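Local structure of copper-containing nitrite reductase (Hyphomicrobium denitrificans 1NES1, 6TFO) at residues P256-Y261 with R353-V358; G312-D317 with P326-F331; H376-G381 with S385-G390. The protein probably catalyses the one-electron reduction of nitrite to nitric oxide at copper centres, with cytochrome c as the electron donor. One frame throughout, in Å; residues are numbered along the deposited sequence.

Contact 1 of 3, residues P256-Y261 with R353-V358; sequences PGIFVY and RIFFGV
I258 and F355 meet where two beta sheets lie against each other, a worked example of two cupredoxin sheets meeting through apolar side chains, with no backbone pairing between these two strands. The side chains cross obliquely: CD1 of I258 approaches CD1 of F355 at 3.7 Å. The extended first torsion of I258 (chi1 -179°) sends CG1 and its methyl toward the ring, while CG2 sits between the backbone N and the carbonyl carbon. F355 holds its ring beside its own backbone N (chi1 -60°), and R353 CG lies over one face of that ring, offset toward the rim. Further along, CG1 of V260 comes within 4.3 Å of the backbone O of V358. I403 of strand 400-407 and L279 of strand 277-283 touch both I258 and F355, enlarging the apolar layer. V260 itself packs close to H227 and H262, ligands of a copper ion about 6 Å from its side chain. Buried and wholly nonpolar at its centre, the contact implies cohesion by dispersion and exclusion of water, with shape rather than bond direction setting the fit.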
loop_
_atom_site.group_PDB
_atom_site.type_symbol
_atom_site.label_atom_id
_atom_site.label_comp_id
_atom_site.label_asym_id
_atom_site.label_seq_id
_atom_site.Cartn_x
_atom_site.Cartn_y
_atom_site.Cartn_z
ATOM N N PRO C 256 -1.083 -48.614 -32.515
ATOM C CA PRO C 256 -1.143 -47.512 -33.462
ATOM C C PRO C 256 -1.896 -46.343 -32.819
ATOM O O PRO C 256 -2.792 -46.567 -32.005
ATOM C CB PRO C 256 -1.938 -48.049 -34.663
ATOM C CG PRO C 256 -2.148 -49.520 -34.381
ATOM C CD PRO C 256 -1.997 -49.705 -32.887
ATOM N N GLY C 257 -1.521 -45.138 -33.230
ATOM C CA GLY C 257 -1.953 -43.879 -32.606
ATOM C C GLY C 257 -1.022 -42.729 -32.935
ATOM O O GLY C 257 0.085 -42.971 -33.463
ATOM N N ILE C 258 -1.497 -41.514 -32.671
ATOM C CA ILE C 258 -0.714 -40.252 -32.773
ATOM C C ILE C 258 -0.453 -39.795 -31.326
ATOM O O ILE C 258 -1.390 -39.428 -30.607
ATOM C CB ILE C 258 -1.421 -39.232 -33.694
ATOM C CG1 ILE C 258 -0.609 -37.943 -33.820
ATOM C CG2 ILE C 258 -2.867 -38.972 -33.281
ATOM C CD1 ILE C 258 0.745 -38.142 -34.435
ATOM N N PHE C 259 0.783 -39.957 -30.873
ATOM C CA PHE C 259 1.157 -39.881 -29.440
ATOM C C PHE C 259 1.993 -38.622 -29.194
ATOM O O PHE C 259 2.940 -38.369 -29.968
ATOM C CB PHE C 259 1.909 -41.152 -29.041
ATOM C CG PHE C 259 1.067 -42.397 -29.143
ATOM C CD1 PHE C 259 0.078 -42.659 -28.207
ATOM C CD2 PHE C 259 1.248 -43.291 -30.185
ATOM C CE1 PHE C 259 -0.703 -43.799 -28.300
ATOM C CE2 PHE C 259 0.466 -44.431 -30.281
ATOM C CZ PHE C 259 -0.514 -44.680 -29.343
ATOM N N VAL C 260 1.668 -37.835 -28.168
ATOM C CA VAL C 260 2.621 -36.772 -27.734
ATOM C C VAL C 260 3.701 -37.493 -26.926
ATOM O O VAL C 260 3.366 -38.474 -26.225
ATOM C CB VAL C 260 2.001 -35.556 -27.014
ATOM C CG1 VAL C 260 0.479 -35.565 -26.959
ATOM C CG2 VAL C 260 2.624 -35.302 -25.647
ATOM N N TYR C 261 4.955 -37.130 -27.174
ATOM C CA TYR C 261 6.095 -37.424 -26.272
ATOM C C TYR C 261 6.551 -36.083 -25.671
ATOM O O TYR C 261 6.296 -35.000 -26.293
ATOM C CB TYR C 261 7.204 -38.179 -27.005
ATOM C CG TYR C 261 8.000 -37.385 -28.012
ATOM C CD1 TYR C 261 7.591 -37.282 -29.332
ATOM C CD2 TYR C 261 9.188 -36.753 -27.654
ATOM C CE1 TYR C 261 8.327 -36.566 -30.262
ATOM C CE2 TYR C 261 9.935 -36.037 -28.579
ATOM C CZ TYR C 261 9.508 -35.951 -29.893
ATOM O OH TYR C 261 10.222 -35.251 -30.831
ATOM N N ARG C 353 -3.715 -33.225 -44.387
ATOM C CA ARG C 353 -3.779 -33.798 -43.020
ATOM C C ARG C 353 -2.918 -32.936 -42.086
ATOM O O ARG C 353 -1.737 -32.699 -42.410
ATOM C CB ARG C 353 -3.321 -35.261 -42.972
ATOM C CG ARG C 353 -3.072 -35.740 -41.550
ATOM C CD ARG C 353 -3.061 -37.235 -41.391
ATOM N NE ARG C 353 -2.260 -37.839 -42.428
ATOM C CZ ARG C 353 -2.677 -38.770 -43.272
ATOM N NH1 ARG C 353 -1.842 -39.234 -44.179
ATOM N NH2 ARG C 353 -3.900 -39.261 -43.196
ATOM N N ILE C 354 -3.476 -32.529 -40.944
ATOM C CA ILE C 354 -2.715 -31.886 -39.831
ATOM C C ILE C 354 -2.636 -32.873 -38.661
ATOM O O ILE C 354 -3.698 -33.248 -38.121
ATOM C CB ILE C 354 -3.357 -30.553 -39.413
ATOM C CG1 ILE C 354 -3.538 -29.605 -40.605
ATOM C CG2 ILE C 354 -2.549 -29.927 -38.288
ATOM C CD1 ILE C 354 -4.311 -28.352 -40.301
ATOM N N PHE C 355 -1.419 -33.312 -38.322
ATOM C CA PHE C 355 -1.092 -33.912 -37.007
ATOM C C PHE C 355 -0.986 -32.773 -35.987
ATOM O O PHE C 355 -0.025 -31.977 -36.061
ATOM C CB PHE C 355 0.215 -34.696 -37.065
ATOM C CG PHE C 355 0.215 -35.823 -38.054
ATOM C CD1 PHE C 355 -0.432 -37.004 -37.765
ATOM C CD2 PHE C 355 0.863 -35.694 -39.263
ATOM C CE1 PHE C 355 -0.437 -38.046 -38.683
ATOM C CE2 PHE C 355 0.862 -36.739 -40.174
ATOM C CZ PHE C 355 0.214 -37.913 -39.885
ATOM N N PHE C 356 -1.970 -32.678 -35.092
ATOM C CA PHE C 356 -2.109 -31.586 -34.097
ATOM C C PHE C 356 -2.063 -32.176 -32.691
ATOM O O PHE C 356 -2.932 -32.989 -32.350
ATOM C CB PHE C 356 -3.410 -30.803 -34.273
ATOM C CG PHE C 356 -3.578 -29.710 -33.249
ATOM C CD1 PHE C 356 -2.824 -28.555 -33.319
ATOM C CD2 PHE C 356 -4.461 -29.855 -32.191
ATOM C CE1 PHE C 356 -2.971 -27.559 -32.363
ATOM C CE2 PHE C 356 -4.604 -28.862 -31.236
ATOM C CZ PHE C 356 -3.853 -27.717 -31.319
ATOM N N GLY C 357 -1.091 -31.728 -31.899
ATOM C CA GLY C 357 -0.949 -32.145 -30.495
ATOM C C GLY C 357 -0.775 -30.961 -29.567
ATOM O O GLY C 357 -0.277 -29.923 -30.008
ATOM N N VAL C 358 -1.165 -31.125 -28.315
ATOM C CA VAL C 358 -0.996 -30.092 -27.262
ATOM C C VAL C 358 0.061 -30.604 -26.288
ATOM O O VAL C 358 -0.245 -31.540 -25.510
ATOM C CB VAL C 358 -2.336 -29.806 -26.564
ATOM C CG1 VAL C 358 -2.194 -28.701 -25.542
ATOM C CG2 VAL C 358 -3.416 -29.460 -27.571
#

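Contact 2 of 3, residues G312-D317 with P326-F331; sequences GEQEMD and PEYFLF
Q314 and Y328 touch through a single polar bond, which illustrates how one buried amide can tie the segment 312-317 to strand 328-331. Along 326-331, P326 leads in and E327 follows with its carboxylate turned to other partners: a salt bridge to K320 and a hydrogen bond from the backbone N of F308. Next comes Y328, whose ring stands beside its own backbone N and carries the hydroxyl out to Q314. There NE2 of Q314 donates to OH of Y328 at 3.1 Å with an N-H...O angle of 150°, a moderately bent bond. The amide nitrogen lies at the edge of the ring and in its plane, also 3.7 Å from CE1 of Y328, yet the two planes stand 82° apart, and the hydroxyl is somewhat tilted from the amide plane. A bend at chi2 of Q314 (-95°) folds the amide round to this position. NE2 also donates to the backbone O of K306, so both the hydroxyl and that carbonyl draw on the same nitrogen. A leucine in place of Q314 would probably leave the Y328 hydroxyl and the K306 carbonyl without this shared donor in a buried setting. Beyond Y328, F329 meets F363 edge-to-face, and L330 packs on I302. The side of the strand next to I302 is met by two successive residues, E327 and Y328, the mark of a classic beta bulge at the start of strand 328-331, an outermost strand of its cupredoxin sheet; the short helix before it is N-capped by D317.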
loop_
_atom_site.group_PDB
_atom_site.type_symbol
_atom_site.label_atom_id
_atom_site.label_comp_id
_atom_site.label_asym_id
_atom_site.label_seq_id
_atom_site.Cartn_x
_atom_site.Cartn_y
_atom_site.Cartn_z
ATOM N N GLY C 312 12.740 -7.726 -24.913
ATOM C CA GLY C 312 13.913 -8.158 -24.129
ATOM C C GLY C 312 13.852 -9.629 -23.749
ATOM O O GLY C 312 13.017 -10.362 -24.312
ATOM N N GLU C 313 14.730 -10.052 -22.846
ATOM C CA GLU C 313 14.810 -11.450 -22.381
ATOM C C GLU C 313 13.666 -11.682 -21.389
ATOM O O GLU C 313 13.774 -11.216 -20.260
ATOM C CB GLU C 313 16.168 -11.761 -21.751
ATOM C CG GLU C 313 16.261 -13.210 -21.259
ATOM C CD GLU C 313 17.612 -13.923 -21.306
ATOM O OE1 GLU C 313 18.491 -13.527 -22.117
ATOM O OE2 GLU C 313 17.775 -14.905 -20.534
ATOM N N GLN C 314 12.615 -12.400 -21.793
ATOM C CA GLN C 314 11.559 -12.862 -20.862
ATOM C C GLN C 314 12.106 -14.019 -20.004
ATOM O O GLN C 314 12.975 -14.763 -20.465
ATOM C CB GLN C 314 10.298 -13.194 -21.648
ATOM C CG GLN C 314 9.568 -11.960 -22.178
ATOM C CD GLN C 314 8.454 -11.515 -21.256
ATOM O OE1 GLN C 314 8.609 -11.525 -20.037
ATOM N NE2 GLN C 314 7.323 -11.102 -21.821
ATOM N N GLU C 315 11.622 -14.136 -18.772
ATOM C CA GLU C 315 12.026 -15.181 -17.804
ATOM C C GLU C 315 10.777 -15.879 -17.276
ATOM O O GLU C 315 9.688 -15.288 -17.296
ATOM C CB GLU C 315 12.784 -14.555 -16.632
ATOM C CG GLU C 315 14.164 -14.049 -17.006
ATOM C CD GLU C 315 14.944 -13.562 -15.796
ATOM O OE1 GLU C 315 14.712 -12.401 -15.375
ATOM O OE2 GLU C 315 15.730 -14.365 -15.236
ATOM N N MET C 316 10.965 -17.083 -16.763
ATOM C CA MET C 316 9.857 -17.971 -16.343
ATOM C C MET C 316 9.345 -17.505 -14.977
ATOM O O MET C 316 10.173 -17.146 -14.112
ATOM C CB MET C 316 10.353 -19.417 -16.284
ATOM C CG MET C 316 9.261 -20.438 -16.227
ATOM S SD MET C 316 9.542 -21.475 -14.811
ATOM C CE MET C 316 8.699 -20.452 -13.625
ATOM N N ASP C 317 8.029 -17.513 -14.800
ATOM C CA ASP C 317 7.361 -17.078 -13.554
ATOM C C ASP C 317 6.737 -18.307 -12.897
ATOM O O ASP C 317 5.654 -18.722 -13.338
ATOM C CB ASP C 317 6.348 -15.983 -13.881
ATOM C CG ASP C 317 5.704 -15.402 -12.647
ATOM O OD1 ASP C 317 5.538 -16.157 -11.686
ATOM O OD2 ASP C 317 5.384 -14.195 -12.656
ATOM N N PRO C 326 -0.658 -18.359 -18.022
ATOM C CA PRO C 326 0.411 -18.098 -18.972
ATOM C C PRO C 326 0.247 -16.737 -19.657
ATOM O O PRO C 326 -0.824 -16.145 -19.594
ATOM C CB PRO C 326 0.217 -19.214 -19.996
ATOM C CG PRO C 326 -1.278 -19.411 -20.007
ATOM C CD PRO C 326 -1.674 -19.278 -18.554
ATOM N N GLU C 327 1.317 -16.281 -20.298
ATOM C CA GLU C 327 1.347 -14.999 -21.043
ATOM C C GLU C 327 1.348 -15.296 -22.535
ATOM O O GLU C 327 0.780 -14.503 -23.285
ATOM C CB GLU C 327 2.584 -14.186 -20.662
ATOM C CG GLU C 327 2.544 -13.614 -19.246
ATOM C CD GLU C 327 1.372 -12.694 -18.977
ATOM O OE1 GLU C 327 0.853 -12.054 -19.949
ATOM O OE2 GLU C 327 0.971 -12.655 -17.801
ATOM N N TYR C 328 1.992 -16.396 -22.929
ATOM C CA TYR C 328 2.132 -16.808 -24.348
ATOM C C TYR C 328 1.398 -18.135 -24.581
ATOM O O TYR C 328 1.598 -19.096 -23.811
ATOM C CB TYR C 328 3.608 -16.889 -24.731
ATOM C CG TYR C 328 4.326 -15.561 -24.702
ATOM C CD1 TYR C 328 4.782 -15.015 -23.509
ATOM C CD2 TYR C 328 4.566 -14.863 -25.874
ATOM C CE1 TYR C 328 5.450 -13.805 -23.483
ATOM C CE2 TYR C 328 5.231 -13.648 -25.868
ATOM C CZ TYR C 328 5.665 -13.114 -24.667
ATOM O OH TYR C 328 6.336 -11.928 -24.652
ATOM N N PHE C 329 0.528 -18.142 -25.599
ATOM C CA PHE C 329 -0.092 -19.339 -26.221
ATOM C C PHE C 329 0.489 -19.461 -27.632
ATOM O O PHE C 329 0.245 -18.522 -28.439
ATOM C CB PHE C 329 -1.609 -19.171 -26.270
ATOM C CG PHE C 329 -2.316 -19.485 -24.984
ATOM C CD1 PHE C 329 -2.625 -20.790 -24.649
ATOM C CD2 PHE C 329 -2.655 -18.480 -24.098
ATOM C CE1 PHE C 329 -3.284 -21.079 -23.461
ATOM C CE2 PHE C 329 -3.303 -18.774 -22.909
ATOM C CZ PHE C 329 -3.620 -20.071 -22.599
ATOM N N LEU C 330 1.225 -20.536 -27.919
ATOM C CA LEU C 330 2.046 -20.629 -29.157
ATOM C C LEU C 330 1.785 -21.911 -29.963
ATOM O O LEU C 330 1.660 -23.016 -29.361
ATOM C CB LEU C 330 3.524 -20.551 -28.764
ATOM C CG LEU C 330 3.908 -19.362 -27.888
ATOM C CD1 LEU C 330 5.290 -19.585 -27.304
ATOM C CD2 LEU C 330 3.827 -18.058 -28.667
ATOM N N PHE C 331 1.768 -21.760 -31.293
ATOM C CA PHE C 331 1.965 -22.866 -32.269
ATOM C C PHE C 331 3.451 -22.940 -32.610
ATOM O O PHE C 331 3.998 -21.926 -33.031
ATOM C CB PHE C 331 1.151 -22.650 -33.547
ATOM C CG PHE C 331 -0.346 -22.731 -33.383
ATOM C CD1 PHE C 331 -0.929 -23.741 -32.633
ATOM C CD2 PHE C 331 -1.177 -21.814 -34.008
ATOM C CE1 PHE C 331 -2.306 -23.811 -32.490
ATOM C CE2 PHE C 331 -2.560 -21.895 -33.878
ATOM C CZ PHE C 331 -3.118 -22.881 -33.108
#

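Contact 3 of 3, residues H376-G381 with S385-G390; sequences HVYALG and SPPLTG
P387 lies over one face of the Y378 ring, its CB almost above the centre: 3.9 Å from the ring centroid and only 10° off the normal, a CH-pi contact. The two side chains run alongside each other and point the same way, so CG of P387 also passes over the ring, toward CZ. The imidazole of H376 runs alongside the proline. Its CD2 is 3.9 Å from CG of P387 and 3.8 Å from CG2 of T389. P387 thus touches two aromatic side chains on adjacent sides. The rotation of the imidazole is probably steadied by the hydrogen bond of its ND1 with D405 on strand 400-407.

Behind these groups the backbones pair in antiparallel fashion. V377 and L388 form a hydrogen-bonded pair, with V377 N to L388 O at 2.9 Å and L388 N to V377 O at 3.0 Å; H376 and T389 are the neighbouring non-hydrogen-bonded pair, where CA of H376 makes a CA-H...O contact with L388 O at 3.2 Å. V377 and L388 point to the face of the sheet remote from H376, and CD1 of L388 reaches CB of A379 at 3.8 Å. L380 of the third subunit packs on both V377 and L388. Because OG1 of T389 sits between its backbone N and carbonyl carbon (chi1 50°), CG2 is left to meet the imidazole, while OG1 hydrogen-bonds to T384 and S385 of the third subunit. Past V377, G381 N bonds to Y378 O and closes a type II beta turn. The whole is a beta hairpin at the margin of a cupredoxin sheet, built into the subunit interface of the trimer.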
loop_
_atom_site.group_PDB
_atom_site.type_symbol
_atom_site.label_atom_id
_atom_site.label_comp_id
_atom_site.label_asym_id
_atom_site.label_seq_id
_atom_site.Cartn_x
_atom_site.Cartn_y
_atom_site.Cartn_z
ATOM N N HIS C 376 -12.547 -35.379 -41.685
ATOM C CA HIS C 376 -12.272 -36.460 -40.698
ATOM C C HIS C 376 -11.551 -35.884 -39.479
ATOM O O HIS C 376 -10.651 -35.065 -39.656
ATOM C CB HIS C 376 -11.467 -37.597 -41.340
ATOM C CG HIS C 376 -12.153 -38.170 -42.530
ATOM N ND1 HIS C 376 -11.859 -37.764 -43.823
ATOM C CD2 HIS C 376 -13.168 -39.055 -42.623
ATOM C CE1 HIS C 376 -12.652 -38.394 -44.658
ATOM N NE2 HIS C 376 -13.457 -39.193 -43.943
ATOM N N VAL C 377 -11.961 -36.324 -38.289
ATOM C CA VAL C 377 -11.320 -36.020 -36.981
ATOM C C VAL C 377 -11.087 -37.341 -36.266
ATOM O O VAL C 377 -12.063 -38.034 -35.950
ATOM C CB VAL C 377 -12.192 -35.082 -36.123
ATOM C CG1 VAL C 377 -11.607 -34.913 -34.721
ATOM C CG2 VAL C 377 -12.424 -33.734 -36.803
ATOM N N TYR C 378 -9.838 -37.670 -35.976
ATOM C CA TYR C 378 -9.486 -38.919 -35.259
ATOM C C TYR C 378 -9.631 -38.611 -33.769
ATOM O O TYR C 378 -8.699 -38.068 -33.170
ATOM C CB TYR C 378 -8.120 -39.405 -35.749
ATOM C CG TYR C 378 -8.116 -39.914 -37.176
ATOM C CD1 TYR C 378 -8.335 -39.063 -38.248
ATOM C CD2 TYR C 378 -7.950 -41.260 -37.454
ATOM C CE1 TYR C 378 -8.342 -39.519 -39.554
ATOM C CE2 TYR C 378 -7.953 -41.738 -38.751
ATOM C CZ TYR C 378 -8.147 -40.866 -39.804
ATOM O OH TYR C 378 -8.168 -41.361 -41.075
ATOM N N ALA C 379 -10.816 -38.854 -33.212
ATOM C CA ALA C 379 -11.221 -38.474 -31.842
ATOM C C ALA C 379 -10.247 -39.104 -30.837
ATOM O O ALA C 379 -9.991 -40.355 -30.920
ATOM C CB ALA C 379 -12.644 -38.893 -31.564
ATOM N N LEU C 380 -9.713 -38.252 -29.953
ATOM C CA LEU C 380 -8.797 -38.617 -28.844
ATOM C C LEU C 380 -7.535 -39.249 -29.428
ATOM O O LEU C 380 -6.820 -39.934 -28.686
ATOM C CB LEU C 380 -9.536 -39.531 -27.859
ATOM C CG LEU C 380 -10.805 -38.921 -27.249
ATOM C CD1 LEU C 380 -11.472 -39.875 -26.261
ATOM C CD2 LEU C 380 -10.492 -37.601 -26.544
ATOM N N GLY C 381 -7.255 -38.961 -30.703
ATOM C CA GLY C 381 -6.077 -39.475 -31.429
ATOM C C GLY C 381 -6.143 -40.975 -31.688
ATOM O O GLY C 381 -5.050 -41.592 -31.861
ATOM N N SER C 385 -10.096 -46.478 -34.342
ATOM C CA SER C 385 -11.549 -46.206 -34.403
ATOM C C SER C 385 -11.877 -45.364 -35.630
ATOM O O SER C 385 -11.062 -44.586 -36.116
ATOM C CB SER C 385 -12.038 -45.565 -33.155
ATOM O OG SER C 385 -11.940 -46.466 -32.060
ATOM N N PRO C 386 -13.082 -45.549 -36.211
ATOM C CA PRO C 386 -13.488 -44.774 -37.373
ATOM C C PRO C 386 -13.487 -43.307 -36.991
ATOM O O PRO C 386 -13.982 -42.941 -35.929
ATOM C CB PRO C 386 -14.897 -45.270 -37.728
ATOM C CG PRO C 386 -15.362 -46.065 -36.511
ATOM C CD PRO C 386 -14.104 -46.528 -35.805
ATOM N N PRO C 387 -12.915 -42.430 -37.837
ATOM C CA PRO C 387 -12.941 -40.997 -37.555
ATOM C C PRO C 387 -14.353 -40.407 -37.615
ATOM O O PRO C 387 -15.187 -40.937 -38.314
ATOM C CB PRO C 387 -12.030 -40.404 -38.632
ATOM C CG PRO C 387 -12.015 -41.443 -39.740
ATOM C CD PRO C 387 -12.188 -42.785 -39.061
ATOM N N LEU C 388 -14.574 -39.317 -36.873
ATOM C CA LEU C 388 -15.806 -38.491 -36.931
ATOM C C LEU C 388 -15.732 -37.632 -38.187
ATOM O O LEU C 388 -14.636 -37.446 -38.705
ATOM C CB LEU C 388 -15.918 -37.630 -35.673
ATOM C CG LEU C 388 -16.127 -38.385 -34.365
ATOM C CD1 LEU C 388 -15.759 -37.507 -33.189
ATOM C CD2 LEU C 388 -17.560 -38.861 -34.209
ATOM N N THR C 389 -16.876 -37.166 -38.671
ATOM C CA THR C 389 -16.995 -36.545 -40.011
ATOM C C THR C 389 -17.758 -35.227 -39.888
ATOM O O THR C 389 -18.751 -35.172 -39.108
ATOM C CB THR C 389 -17.650 -37.518 -41.017
ATOM O OG1 THR C 389 -18.850 -38.037 -40.453
ATOM C CG2 THR C 389 -16.748 -38.675 -41.362
ATOM N N GLY C 390 -17.352 -34.230 -40.685
ATOM C CA GLY C 390 -18.029 -32.918 -40.747
ATOM C C GLY C 390 -18.039 -32.261 -39.373
ATOM O O GLY C 390 -19.167 -32.057 -38.823
#

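Followed from the N terminus, the chain opens contact 1 at 256-261 and closes it at 353-358, 92 residues past the end of the first segment. Contact 2 opens and closes within that span, a short loop with one helix held inside a long one. Contact 3 comes afterwards in series, as a local hairpin. All three reach one mixed sheet: 328-331 and 388-391 are its outermost strands within the chain, with 351-360 between them. Contact 1 ties this sheet to that of strand 257-262. Ring packing of F331 on F356 joins contacts 1 and 2, I258 touches the backbone of G381 in contact 3, and contacts 2 and 3 stay about 15 Å apart at their nearest atoms.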